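Local atomic coordinates of predicted protein (Acinetobacter sp. RUH2624, PDB entry 4MEA), a protein that hydrolyses epoxides as a secreted, Cif-type virulence factor built on the alpha/beta hydrolase fold. Residues A[45-50]-A[99-104]; A[51-56]-A[86-91]; A[60-65]-A[128-133]. All coordinates share one frame; numbering follows the deposited sequence.

Interaction 1 of 3, residues A[45-50]-A[99-104]; sequences EGVKLH and GPILND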
ATOM      1  N   GLU A  45      24.085   6.993 -22.125  1.00 18.61           N
ATOM      2  CA  GLU A  45      24.459   7.581 -20.844  1.00 17.08           C
ATOM      3  C   GLU A  45      24.984   6.509 -19.894  1.00 21.60           C
ATOM      4  O   GLU A  45      24.778   6.584 -18.687  1.00 20.89           O
ATOM      5  CB  GLU A  45      23.282   8.343 -20.206  1.00 19.56           C
ATOM      6  CG  GLU A  45      22.526   9.299 -21.143  1.00 21.69           C
ATOM      7  CD  GLU A  45      23.379  10.455 -21.668  1.00 29.81           C
ATOM      8  OE1 GLU A  45      24.454  10.736 -21.091  1.00 22.30           O
ATOM      9  OE2 GLU A  45      22.970  11.086 -22.667  1.00 29.43           O
ATOM     10  N   GLY A  46      25.671   5.513 -20.445  1.00 20.27           N
ATOM     11  CA  GLY A  46      26.275   4.480 -19.627  1.00 17.42           C
ATOM     12  C   GLY A  46      25.309   3.377 -19.221  1.00 18.85           C
ATOM     13  O   GLY A  46      25.667   2.501 -18.435  1.00 22.07           O
ATOM     14  N   VAL A  47      24.087   3.420 -19.751  1.00 16.68           N
ATOM     15  CA  VAL A  47      23.090   2.387 -19.466  1.00 15.10           C
ATOM     16  C   VAL A  47      22.842   1.590 -20.736  1.00 16.72           C
ATOM     17  O   VAL A  47      22.498   2.164 -21.779  1.00  9.70           O
ATOM     18  CB  VAL A  47      21.745   2.983 -18.962  1.00 18.21           C
ATOM     19  CG1 VAL A  47      20.702   1.879 -18.753  1.00 13.93           C
ATOM     20  CG2 VAL A  47      21.949   3.775 -17.668  1.00 13.62           C
ATOM     21  N   LYS A  48      23.039   0.274 -20.660  1.00 16.55           N
ATOM     22  CA  LYS A  48      22.771  -0.589 -21.804  1.00 14.47           C
ATOM     23  C   LYS A  48      21.280  -0.923 -21.901  1.00 20.91           C
ATOM     24  O   LYS A  48      20.729  -1.652 -21.061  1.00 15.69           O
ATOM     25  CB  LYS A  48      23.607  -1.871 -21.750  1.00 11.69           C
ATOM     26  CG  LYS A  48      23.572  -2.649 -23.071  1.00 18.64           C
ATOM     27  CD  LYS A  48      24.499  -3.849 -23.053  1.00 27.64           C
ATOM     28  CE  LYS A  48      25.960  -3.420 -23.077  1.00 32.60           C
ATOM     29  NZ  LYS A  48      26.859  -4.602 -23.215  1.00 34.26           N
ATOM     30  N   LEU A  49      20.630  -0.377 -22.922  1.00 11.79           N
ATOM     31  CA  LEU A  49      19.207  -0.633 -23.134  1.00  8.19           C
ATOM     32  C   LEU A  49      18.986  -1.775 -24.120  1.00 18.92           C
ATOM     33  O   LEU A  49      19.688  -1.892 -25.134  1.00 14.72           O
ATOM     34  CB  LEU A  49      18.502   0.625 -23.653  1.00 11.04           C
ATOM     35  CG  LEU A  49      18.562   1.910 -22.825  1.00 16.33           C
ATOM     36  CD1 LEU A  49      17.987   3.050 -23.639  1.00 16.41           C
ATOM     37  CD2 LEU A  49      17.818   1.770 -21.502  1.00 16.18           C
ATOM     38  N   HIS A  50      18.017  -2.629 -23.808  1.00 13.52           N
ATOM     39  CA  HIS A  50      17.556  -3.632 -24.761  1.00 13.21           C
ATOM     40  C   HIS A  50      16.353  -3.080 -25.520  1.00 14.99           C
ATOM     41  O   HIS A  50      15.497  -2.399 -24.949  1.00 11.22           O
ATOM     42  CB  HIS A  50      17.188  -4.937 -24.045  1.00 15.86           C
ATOM     43  CG  HIS A  50      16.500  -5.940 -24.922  1.00 15.35           C
ATOM     44  ND1 HIS A  50      15.184  -6.310 -24.740  1.00 11.81           N
ATOM     45  CD2 HIS A  50      16.948  -6.654 -25.984  1.00  9.91           C
ATOM     46  CE1 HIS A  50      14.851  -7.209 -25.650  1.00 17.02           C
ATOM     47  NE2 HIS A  50      15.903  -7.432 -26.420  1.00 17.12           N
ATOM     48  N   GLY A  99      19.950  -2.698 -18.530  1.00 16.86           N
ATOM     49  CA  GLY A  99      20.698  -2.551 -17.289  1.00 13.92           C
ATOM     50  C   GLY A  99      20.209  -1.402 -16.414  1.00 13.85           C
ATOM     51  O   GLY A  99      19.493  -0.512 -16.886  1.00 11.35           O
ATOM     52  N   PRO A 100      20.608  -1.406 -15.132  1.00  9.15           N
ATOM     53  CA  PRO A 100      20.111  -0.464 -14.117  1.00 10.34           C
ATOM     54  C   PRO A 100      20.739   0.935 -14.171  1.00 18.27           C
ATOM     55  O   PRO A 100      21.839   1.133 -14.700  1.00 13.38           O
ATOM     56  CB  PRO A 100      20.512  -1.146 -12.809  1.00 14.39           C
ATOM     57  CG  PRO A 100      21.766  -1.866 -13.152  1.00 17.48           C
ATOM     58  CD  PRO A 100      21.546  -2.385 -14.551  1.00 17.08           C
ATOM     59  N   ILE A 101      20.025   1.903 -13.606  1.00 16.98           N
ATOM     60  CA  ILE A 101      20.579   3.223 -13.357  1.00 16.71           C
ATOM     61  C   ILE A 101      21.288   3.156 -12.014  1.00 15.12           C
ATOM     62  O   ILE A 101      20.649   3.112 -10.959  1.00 15.80           O
ATOM     63  CB  ILE A 101      19.486   4.306 -13.321  1.00 14.26           C
ATOM     64  CG1 ILE A 101      18.714   4.317 -14.647  1.00 16.51           C
ATOM     65  CG2 ILE A 101      20.094   5.681 -13.023  1.00 11.91           C
ATOM     66  CD1 ILE A 101      17.685   5.455 -14.768  1.00 15.99           C
ATOM     67  N   LEU A 102      22.615   3.140 -12.066  1.00 16.33           N
ATOM     68  CA  LEU A 102      23.447   2.842 -10.898  1.00 25.20           C
ATOM     69  C   LEU A 102      23.282   3.794  -9.703  1.00 20.84           C
ATOM     70  O   LEU A 102      23.416   3.371  -8.549  1.00 24.51           O
ATOM     71  CB  LEU A 102      24.916   2.758 -11.322  1.00 33.00           C
ATOM     72  CG  LEU A 102      25.192   1.639 -12.329  1.00 33.85           C
ATOM     73  CD1 LEU A 102      26.600   1.738 -12.903  1.00 36.26           C
ATOM     74  CD2 LEU A 102      24.951   0.281 -11.671  1.00 27.50           C
ATOM     75  N   ASN A 103      23.003   5.069  -9.966  1.00 17.85           N
ATOM     76  CA  ASN A 103      22.804   6.024  -8.866  1.00 18.82           C
ATOM     77  C   ASN A 103      21.359   6.091  -8.375  1.00 17.22           C
ATOM     78  O   ASN A 103      21.013   6.931  -7.541  1.00 15.99           O
ATOM     79  CB  ASN A 103      23.332   7.419  -9.218  1.00 22.85           C
ATOM     80  CG  ASN A 103      22.433   8.167 -10.184  1.00 24.42           C
ATOM     81  OD1 ASN A 103      21.520   7.595 -10.776  1.00 19.80           O
ATOM     82  ND2 ASN A 103      22.699   9.460 -10.355  1.00 17.22           N
ATOM     83  N   ASP A 104      20.525   5.196  -8.898  1.00 15.45           N
ATOM     84  CA  ASP A 104      19.146   5.044  -8.435  1.00 16.25           C
ATOM     85  C   ASP A 104      18.262   6.243  -8.779  1.00 13.12           C
ATOM     86  O   ASP A 104      17.169   6.391  -8.232  1.00 12.82           O
ATOM     87  CB  ASP A 104      19.105   4.782  -6.923  1.00 21.15           C
ATOM     88  CG  ASP A 104      17.867   4.011  -6.497  1.00 27.18           C
ATOM     89  OD1 ASP A 104      17.440   3.110  -7.257  1.00 18.36           O
ATOM     90  OD2 ASP A 104      17.327   4.297  -5.405  1.00 28.60           O
TER

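Interaction 2 of 3, residues A[51-56]-A[86-91]; sequences YVEGGS and KVIAID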
ATOM      1  N   TYR A  51      16.288  -3.357 -26.813  1.00 11.01           N
ATOM      2  CA  TYR A  51      15.102  -3.003 -27.569  1.00 10.56           C
ATOM      3  C   TYR A  51      14.862  -4.024 -28.662  1.00 13.69           C
ATOM      4  O   TYR A  51      15.735  -4.838 -28.972  1.00 14.58           O
ATOM      5  CB  TYR A  51      15.220  -1.593 -28.152  1.00 12.55           C
ATOM      6  CG  TYR A  51      16.300  -1.410 -29.211  1.00 11.65           C
ATOM      7  CD1 TYR A  51      15.978  -1.411 -30.567  1.00 15.35           C
ATOM      8  CD2 TYR A  51      17.629  -1.214 -28.854  1.00 14.27           C
ATOM      9  CE1 TYR A  51      16.959  -1.233 -31.547  1.00 13.81           C
ATOM     10  CE2 TYR A  51      18.623  -1.043 -29.827  1.00 14.52           C
ATOM     11  CZ  TYR A  51      18.272  -1.045 -31.167  1.00 19.67           C
ATOM     12  OH  TYR A  51      19.236  -0.873 -32.132  1.00 18.13           O
ATOM     13  N   VAL A  52      13.670  -3.964 -29.234  1.00 13.71           N
ATOM     14  CA  VAL A  52      13.270  -4.819 -30.333  1.00 13.19           C
ATOM     15  C   VAL A  52      12.704  -3.907 -31.407  1.00 15.48           C
ATOM     16  O   VAL A  52      11.947  -2.983 -31.108  1.00 12.35           O
ATOM     17  CB  VAL A  52      12.192  -5.830 -29.868  1.00 16.59           C
ATOM     18  CG1 VAL A  52      11.636  -6.620 -31.044  1.00 10.62           C
ATOM     19  CG2 VAL A  52      12.773  -6.755 -28.805  1.00  9.33           C
ATOM     20  N   GLU A  53      13.086  -4.145 -32.657  1.00 11.38           N
ATOM     21  CA  GLU A  53      12.601  -3.310 -33.746  1.00 16.40           C
ATOM     22  C   GLU A  53      12.192  -4.135 -34.957  1.00 13.22           C
ATOM     23  O   GLU A  53      12.601  -5.284 -35.117  1.00 17.00           O
ATOM     24  CB  GLU A  53      13.656  -2.273 -34.147  1.00 25.16           C
ATOM     25  CG  GLU A  53      14.856  -2.870 -34.851  1.00 31.52           C
ATOM     26  CD  GLU A  53      15.940  -1.847 -35.150  1.00 35.67           C
ATOM     27  OE1 GLU A  53      17.077  -2.271 -35.438  1.00 36.30           O
ATOM     28  OE2 GLU A  53      15.663  -0.628 -35.099  1.00 32.13           O
ATOM     29  N   GLY A  54      11.368  -3.536 -35.806  1.00 17.45           N
ATOM     30  CA  GLY A  54      10.907  -4.197 -37.005  1.00 19.43           C
ATOM     31  C   GLY A  54      10.551  -3.136 -38.017  1.00 20.10           C
ATOM     32  O   GLY A  54      10.456  -1.956 -37.673  1.00 12.89           O
ATOM     33  N   GLY A  55      10.362  -3.550 -39.264  1.00 22.39           N
ATOM     34  CA  GLY A  55      10.071  -2.618 -40.335  1.00 29.35           C
ATOM     35  C   GLY A  55      11.269  -1.782 -40.752  1.00 19.49           C
ATOM     36  O   GLY A  55      12.401  -2.035 -40.341  1.00 22.72           O
ATOM     37  N   SER A  56      11.014  -0.775 -41.577  1.00 21.54           N
ATOM     38  CA  SER A  56      12.073   0.103 -42.063  1.00 29.60           C
ATOM     39  C   SER A  56      11.506   1.451 -42.476  1.00 23.22           C
ATOM     40  O   SER A  56      11.815   2.476 -41.876  1.00 30.81           O
ATOM     41  CB  SER A  56      12.788  -0.535 -43.251  1.00 34.59           C
ATOM     42  OG  SER A  56      11.850  -0.855 -44.264  1.00 43.47           O
ATOM     43  N   LYS A  86       8.480   1.768 -39.268  1.00 13.01           N
ATOM     44  CA  LYS A  86       9.533   1.339 -38.368  1.00 15.05           C
ATOM     45  C   LYS A  86       8.871   1.295 -36.990  1.00 13.38           C
ATOM     46  O   LYS A  86       8.152   2.226 -36.617  1.00 14.95           O
ATOM     47  CB  LYS A  86      10.677   2.345 -38.371  1.00 16.76           C
ATOM     48  CG  LYS A  86      11.824   1.989 -37.452  1.00 22.71           C
ATOM     49  CD  LYS A  86      12.657   0.867 -38.047  1.00 41.77           C
ATOM     50  CE  LYS A  86      13.974   0.702 -37.316  1.00 49.19           C
ATOM     51  NZ  LYS A  86      14.804  -0.366 -37.933  1.00 53.37           N
ATOM     52  N   VAL A  87       9.069   0.201 -36.261  1.00 19.03           N
ATOM     53  CA  VAL A  87       8.487   0.061 -34.925  1.00 15.33           C
ATOM     54  C   VAL A  87       9.584  -0.339 -33.940  1.00 14.11           C
ATOM     55  O   VAL A  87      10.371  -1.243 -34.209  1.00 15.78           O
ATOM     56  CB  VAL A  87       7.301  -0.948 -34.887  1.00  5.77           C
ATOM     57  CG1 VAL A  87       6.108  -0.411 -35.667  1.00  7.43           C
ATOM     58  CG2 VAL A  87       7.718  -2.326 -35.439  1.00  9.42           C
ATOM     59  N   ILE A  88       9.629   0.350 -32.806  1.00 10.51           N
ATOM     60  CA  ILE A  88      10.715   0.186 -31.847  1.00  8.25           C
ATOM     61  C   ILE A  88      10.135   0.095 -30.444  1.00 13.06           C
ATOM     62  O   ILE A  88       9.401   0.983 -30.018  1.00 13.48           O
ATOM     63  CB  ILE A  88      11.681   1.390 -31.907  1.00 12.81           C
ATOM     64  CG1 ILE A  88      12.261   1.539 -33.319  1.00 12.00           C
ATOM     65  CG2 ILE A  88      12.791   1.241 -30.870  1.00 19.82           C
ATOM     66  CD1 ILE A  88      12.871   2.897 -33.591  1.00  8.91           C
ATOM     67  N   ALA A  89      10.440  -0.987 -29.735  1.00  5.56           N
ATOM     68  CA  ALA A  89       9.987  -1.131 -28.354  1.00  8.62           C
ATOM     69  C   ALA A  89      11.204  -1.318 -27.462  1.00  9.69           C
ATOM     70  O   ALA A  89      11.986  -2.253 -27.645  1.00 13.84           O
ATOM     71  CB  ALA A  89       9.016  -2.307 -28.214  1.00  8.36           C
ATOM     72  N   ILE A  90      11.369  -0.405 -26.511  1.00 10.01           N
ATOM     73  CA  ILE A  90      12.548  -0.377 -25.659  1.00 12.75           C
ATOM     74  C   ILE A  90      12.201  -0.814 -24.241  1.00 14.33           C
ATOM     75  O   ILE A  90      11.176  -0.398 -23.691  1.00  9.99           O
ATOM     76  CB  ILE A  90      13.132   1.058 -25.600  1.00 13.22           C
ATOM     77  CG1 ILE A  90      13.423   1.576 -27.014  1.00 14.21           C
ATOM     78  CG2 ILE A  90      14.380   1.099 -24.712  1.00  9.59           C
ATOM     79  CD1 ILE A  90      13.693   3.086 -27.069  1.00  7.33           C
ATOM     80  N   ASP A  91      13.058  -1.649 -23.653  1.00 11.74           N
ATOM     81  CA  ASP A  91      12.958  -1.993 -22.237  1.00 12.99           C
ATOM     82  C   ASP A  91      13.401  -0.810 -21.372  1.00 15.48           C
ATOM     83  O   ASP A  91      14.511  -0.302 -21.539  1.00  9.95           O
ATOM     84  CB  ASP A  91      13.841  -3.203 -21.907  1.00  8.66           C
ATOM     85  CG  ASP A  91      13.243  -4.509 -22.376  1.00 11.62           C
ATOM     86  OD1 ASP A  91      12.033  -4.522 -22.699  1.00  9.79           O
ATOM     87  OD2 ASP A  91      13.979  -5.527 -22.404  1.00 13.84           O
TER
HETATM   88  O   HOH W   1      13.890  -2.991 -38.079  1.00 33.51           O

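Interaction 3 of 3, residues A[60-65]-A[128-133]; sequences PIVFIH and IYYVSH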
ATOM      1  N   PRO A  60       8.496   6.340 -37.777  1.00 15.67           N
ATOM      2  CA  PRO A  60       8.785   5.384 -36.709  1.00 14.22           C
ATOM      3  C   PRO A  60       7.817   5.547 -35.539  1.00 12.90           C
ATOM      4  O   PRO A  60       7.355   6.645 -35.249  1.00 14.16           O
ATOM      5  CB  PRO A  60      10.213   5.747 -36.287  1.00 18.27           C
ATOM      6  CG  PRO A  60      10.807   6.418 -37.498  1.00 18.87           C
ATOM      7  CD  PRO A  60       9.660   7.181 -38.104  1.00 14.85           C
ATOM      8  N   ILE A  61       7.501   4.437 -34.890  1.00 15.61           N
ATOM      9  CA  ILE A  61       6.688   4.471 -33.690  1.00 17.84           C
ATOM     10  C   ILE A  61       7.502   3.833 -32.575  1.00 13.41           C
ATOM     11  O   ILE A  61       7.920   2.683 -32.683  1.00 14.72           O
ATOM     12  CB  ILE A  61       5.376   3.703 -33.876  1.00 16.70           C
ATOM     13  CG1 ILE A  61       4.730   4.074 -35.214  1.00 21.83           C
ATOM     14  CG2 ILE A  61       4.422   3.982 -32.710  1.00 11.78           C
ATOM     15  CD1 ILE A  61       3.546   3.226 -35.574  1.00 22.12           C
ATOM     16  N   VAL A  62       7.740   4.596 -31.515  1.00 11.11           N
ATOM     17  CA  VAL A  62       8.488   4.095 -30.367  1.00 10.35           C
ATOM     18  C   VAL A  62       7.503   3.743 -29.241  1.00 11.34           C
ATOM     19  O   VAL A  62       6.644   4.551 -28.897  1.00 14.94           O
ATOM     20  CB  VAL A  62       9.536   5.131 -29.908  1.00 10.08           C
ATOM     21  CG1 VAL A  62      10.227   4.686 -28.613  1.00  9.95           C
ATOM     22  CG2 VAL A  62      10.553   5.386 -31.031  1.00  9.48           C
ATOM     23  N   PHE A  63       7.609   2.523 -28.710  1.00 13.18           N
ATOM     24  CA  PHE A  63       6.690   2.021 -27.677  1.00 10.03           C
ATOM     25  C   PHE A  63       7.441   1.792 -26.376  1.00  8.96           C
ATOM     26  O   PHE A  63       8.456   1.094 -26.359  1.00  8.54           O
ATOM     27  CB  PHE A  63       6.066   0.680 -28.075  1.00 10.20           C
ATOM     28  CG  PHE A  63       5.265   0.711 -29.350  1.00 15.93           C
ATOM     29  CD1 PHE A  63       3.906   0.989 -29.324  1.00  9.94           C
ATOM     30  CD2 PHE A  63       5.861   0.405 -30.565  1.00 10.64           C
ATOM     31  CE1 PHE A  63       3.157   0.995 -30.502  1.00 12.61           C
ATOM     32  CE2 PHE A  63       5.119   0.408 -31.747  1.00 10.56           C
ATOM     33  CZ  PHE A  63       3.770   0.706 -31.714  1.00 10.49           C
ATOM     34  N   ILE A  64       6.914   2.339 -25.286  1.00  9.72           N
ATOM     35  CA  ILE A  64       7.551   2.246 -23.976  1.00  9.03           C
ATOM     36  C   ILE A  64       6.623   1.597 -22.935  1.00 18.37           C
ATOM     37  O   ILE A  64       5.596   2.175 -22.549  1.00 10.90           O
ATOM     38  CB  ILE A  64       7.973   3.634 -23.468  1.00 10.90           C
ATOM     39  CG1 ILE A  64       8.844   4.356 -24.510  1.00  8.58           C
ATOM     40  CG2 ILE A  64       8.702   3.507 -22.132  1.00 10.98           C
ATOM     41  CD1 ILE A  64      10.232   3.697 -24.733  1.00 10.41           C
ATOM     42  N   HIS A  65       7.004   0.408 -22.472  1.00 11.35           N
ATOM     43  CA  HIS A  65       6.221  -0.355 -21.498  1.00  4.95           C
ATOM     44  C   HIS A  65       6.324   0.218 -20.087  1.00  9.46           C
ATOM     45  O   HIS A  65       7.037   1.196 -19.845  1.00 12.47           O
ATOM     46  CB  HIS A  65       6.735  -1.802 -21.469  1.00  7.92           C
ATOM     47  CG  HIS A  65       8.049  -1.952 -20.763  1.00  5.67           C
ATOM     48  ND1 HIS A  65       8.143  -2.176 -19.405  1.00  6.10           N
ATOM     49  CD2 HIS A  65       9.322  -1.871 -21.221  1.00  8.05           C
ATOM     50  CE1 HIS A  65       9.417  -2.242 -19.059  1.00 13.70           C
ATOM     51  NE2 HIS A  65      10.153  -2.063 -20.143  1.00 10.54           N
ATOM     52  N   ILE A 128       8.730  11.163 -35.222  1.00 17.26           N
ATOM     53  CA  ILE A 128       8.266   9.833 -34.851  1.00 18.69           C
ATOM     54  C   ILE A 128       6.987   9.967 -34.057  1.00 15.62           C
ATOM     55  O   ILE A 128       6.617  11.068 -33.644  1.00 18.19           O
ATOM     56  CB  ILE A 128       9.288   9.100 -33.950  1.00 17.55           C
ATOM     57  CG1 ILE A 128       9.357   9.775 -32.572  1.00 14.98           C
ATOM     58  CG2 ILE A 128      10.659   9.030 -34.626  1.00 13.18           C
ATOM     59  CD1 ILE A 128      10.252   9.074 -31.562  1.00 13.95           C
ATOM     60  N   TYR A 129       6.315   8.843 -33.846  1.00 17.11           N
ATOM     61  CA  TYR A 129       5.182   8.794 -32.931  1.00 17.20           C
ATOM     62  C   TYR A 129       5.655   8.075 -31.670  1.00 20.49           C
ATOM     63  O   TYR A 129       6.507   7.188 -31.749  1.00 10.61           O
ATOM     64  CB  TYR A 129       4.012   8.047 -33.564  1.00 10.93           C
ATOM     65  CG  TYR A 129       3.480   8.683 -34.832  1.00 17.02           C
ATOM     66  CD1 TYR A 129       3.193  10.038 -34.886  1.00 18.85           C
ATOM     67  CD2 TYR A 129       3.261   7.924 -35.973  1.00 16.21           C
ATOM     68  CE1 TYR A 129       2.701  10.619 -36.042  1.00 24.85           C
ATOM     69  CE2 TYR A 129       2.772   8.495 -37.133  1.00 21.14           C
ATOM     70  CZ  TYR A 129       2.492   9.844 -37.163  1.00 24.13           C
ATOM     71  OH  TYR A 129       2.004  10.419 -38.317  1.00 20.37           O
ATOM     72  N   TYR A 130       5.102   8.458 -30.521  1.00 13.80           N
ATOM     73  CA  TYR A 130       5.553   7.962 -29.224  1.00 10.55           C
ATOM     74  C   TYR A 130       4.357   7.412 -28.439  1.00 10.51           C
ATOM     75  O   TYR A 130       3.349   8.100 -28.250  1.00  7.79           O
ATOM     76  CB  TYR A 130       6.224   9.098 -28.446  1.00  9.79           C
ATOM     77  CG  TYR A 130       7.059   8.679 -27.255  1.00 11.85           C
ATOM     78  CD1 TYR A 130       8.428   8.454 -27.389  1.00 15.52           C
ATOM     79  CD2 TYR A 130       6.494   8.547 -25.985  1.00 10.90           C
ATOM     80  CE1 TYR A 130       9.212   8.094 -26.299  1.00 14.76           C
ATOM     81  CE2 TYR A 130       7.276   8.178 -24.880  1.00  5.33           C
ATOM     82  CZ  TYR A 130       8.637   7.959 -25.048  1.00  8.51           C
ATOM     83  OH  TYR A 130       9.437   7.600 -23.970  1.00 11.92           O
ATOM     84  N   VAL A 131       4.469   6.159 -28.007  1.00 11.09           N
ATOM     85  CA  VAL A 131       3.365   5.451 -27.367  1.00 13.17           C
ATOM     86  C   VAL A 131       3.886   4.870 -26.055  1.00 11.39           C
ATOM     87  O   VAL A 131       4.883   4.138 -26.045  1.00 16.30           O
ATOM     88  CB  VAL A 131       2.799   4.330 -28.290  1.00 11.30           C
ATOM     89  CG1 VAL A 131       1.693   3.538 -27.590  1.00  8.06           C
ATOM     90  CG2 VAL A 131       2.281   4.923 -29.603  1.00  7.62           C
ATOM     91  N   SER A 132       3.225   5.211 -24.952  1.00 10.37           N
ATOM     92  CA  SER A 132       3.720   4.861 -23.620  1.00  9.05           C
ATOM     93  C   SER A 132       2.624   4.215 -22.762  1.00 12.37           C
ATOM     94  O   SER A 132       1.447   4.522 -22.938  1.00  9.53           O
ATOM     95  CB  SER A 132       4.255   6.132 -22.950  1.00 13.47           C
ATOM     96  OG  SER A 132       4.557   5.921 -21.591  1.00 14.17           O
ATOM     97  N   HIS A 133       3.012   3.324 -21.843  1.00 10.29           N
ATOM     98  CA  HIS A 133       2.057   2.645 -20.957  1.00 12.85           C
ATOM     99  C   HIS A 133       2.602   2.512 -19.535  1.00 12.10           C
ATOM    100  O   HIS A 133       3.788   2.250 -19.351  1.00  7.54           O
ATOM    101  CB  HIS A 133       1.708   1.252 -21.510  1.00 11.08           C
ATOM    102  CG  HIS A 133       0.713   0.492 -20.680  1.00 14.64           C
ATOM    103  ND1 HIS A 133       1.046  -0.648 -19.978  1.00 12.94           N
ATOM    104  CD2 HIS A 133      -0.612   0.687 -20.469  1.00 17.73           C
ATOM    105  CE1 HIS A 133      -0.025  -1.114 -19.361  1.00  9.68           C
ATOM    106  NE2 HIS A 133      -1.045  -0.322 -19.640  1.00 15.98           N
TER

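Interaction 1 of 3, residues A[45-50]-A[99-104]
Val47 and Lys48 meet Gly99 and its neighbours in a small, partly buried contact between a strand start and a loop, at one end of the central sheet of the alpha/beta hydrolase fold. Strand 47-54 begins here, just after the tight bend at Glu45 and Gly46 that reverses the chain from strand 37-44. Residues 99-104 belong to the connection between strand 87-90 and helix 108-123. Only 168 Å² is buried, both sides summed, and one backbone bond joins the segments: Gly99 N donates to Lys48 O at 2.8 Å, nearly straight at the hydrogen (168°) and in the plane of the carbonyl. Strand 87-90 has already ended, so the loop supplies the partner on that side of strand 47-54; beside it, Ser98 OG bonds to His50 N.

The side-chain part rests on Val47. With CG1 anti to the backbone N (chi1 177°), this methyl comes close to the Gly99 carbonyl, CG1 lying 3.3 Å from Gly99 O. The other branch reaches farther down the loop, where Val47 CG2 is 4.0 Å from Pro100 O and 4.5 Å from Ile101 CG1, a loose apolar touch. Lys48 joins through its backbone, its side chain leading away to Phe41 and Glu43 of strand 37-44. Ile101 also packs on Asn110 and Ile114 of helix 108-123, and Tyr106 OH bonds to its N. Beyond it the loop folds back in a type I beta turn, closed by Asp104 N bonding to Ile101 O at 2.9 Å.

Interaction 2 of 3, residues A[51-56]-A[86-91]
Val52 and Ala89 form a hydrogen-bonded antiparallel pair, Val52 N to Ala89 O and Ala89 N to Val52 O both at 2.9 Å, and Gly54 and Val87 repeat the pattern. Strand 47-54 is thereby set against strand 87-90, one of two antiparallel junctions near one side of the alpha/beta hydrolase sheet; the short axes run 4.7 Å apart at 171°. Between the pairs, Glu53 CA-H points at Val87 O.

Just before strand 87-90 begins, a salt bridge joins the side chains of Lys86 and Glu53. Lys86 NZ stands 3.0 Å from Glu53 OE2, though as a hydrogen bond it is weak. Glu53 OE1 has Lys40 as a second cationic partner, so two lysines would tend to stabilise the carboxylate. The Lys86 chain bends at chi2 (75°), and its CD passes near the carbonyls of Gly54 and Gly55. A water accepts from NZ and donates to Gly55 O, so that it bridges the ammonium to the Gly55 carbonyl.

Packing divides between the two faces. Val87 CG2 lies 3.6 Å from Gly54 O, on the face where Met78 of helix 75-81 touches Val52, Val87 and Ala89. On the other face Ile122 of helix 108-123 meets Tyr51, Glu53 and Ile88. There Tyr51 CB touches Ile90 CG1 at 3.8 Å, the Tyr51 ring has Glu53 CD at its edge, and the Tyr51 and Ile88 side chains lie side by side, with Tyr51 CD1 4.2 Å from Ile88 CG2.

Interaction 3 of 3, residues A[60-65]-A[128-133]
Pro60 and Ile128 open a parallel strand pair, 61-64 against 128-133, that is joined by five backbone hydrogen bonds. Tyr129 N donates to Pro60 O and Val62 N to Tyr129 O; Val131 N then donates to Val62 O, Ile64 N to Val131 O, and His133 N to Ile64 O. All five span 2.8 to 2.9 Å, and the short axes diverge by just 13°. CA-H groups add to the grip on the same carbonyls, as where Phe63 CA lies 3.2 Å from Val131 O.

Apolar contacts line both faces. On one, the Phe63 ring lies beside Val131, its CD1 3.7 Å from Val131 CB, while Val131 CG2, placed anti to the carbonyl carbon, meets Ile61 CG2 at 3.9 Å. Tyr129 receives Ile61 CG1 at its ring edge. On the opposite face, Ile119 of helix 108-123 packs on Val62, Ile128 and Tyr130. Val62 CG2 touches Ile128 CD1 at 3.7 Å, and Ile64 CG1 packs against the phenol end of Tyr130, 3.6 Å from Tyr130 CZ.

Polar ends find partners beyond the pair: Tyr130 OH bonds to Ser140 OG, Ser132 OG to Asn137 OD1, and His133 NE2 to His305 O. This is the parallel core of the alpha/beta hydrolase fold; the turn between strand 128-133 and helix 136-146 is the family's position for the nucleophile elbow, and probably is so here.

From the N terminus, strand 47-54 contributes first to interaction 1 and then, farther along, to interaction 2; strand 61-64 follows, and is met by its interaction 3 partner only after 87-90 has paired with it on its other edge. Residues 86-91 return and close the inner loop of interaction 2, after which 99-104 close the wider loop of interaction 1 around it. Segment 128-133 arrives last, so interaction 3 crosses both. In the sheet the order is 47-54, 87-90, 61-64, 128-133, and the backbones of Ile88 and Phe63 bond interaction 2 to interaction 3. His50 ND1, 2.7 Å from Asp91 OD2, ties interaction 1 to interaction 2, whereas interactions 1 and 3 do not touch.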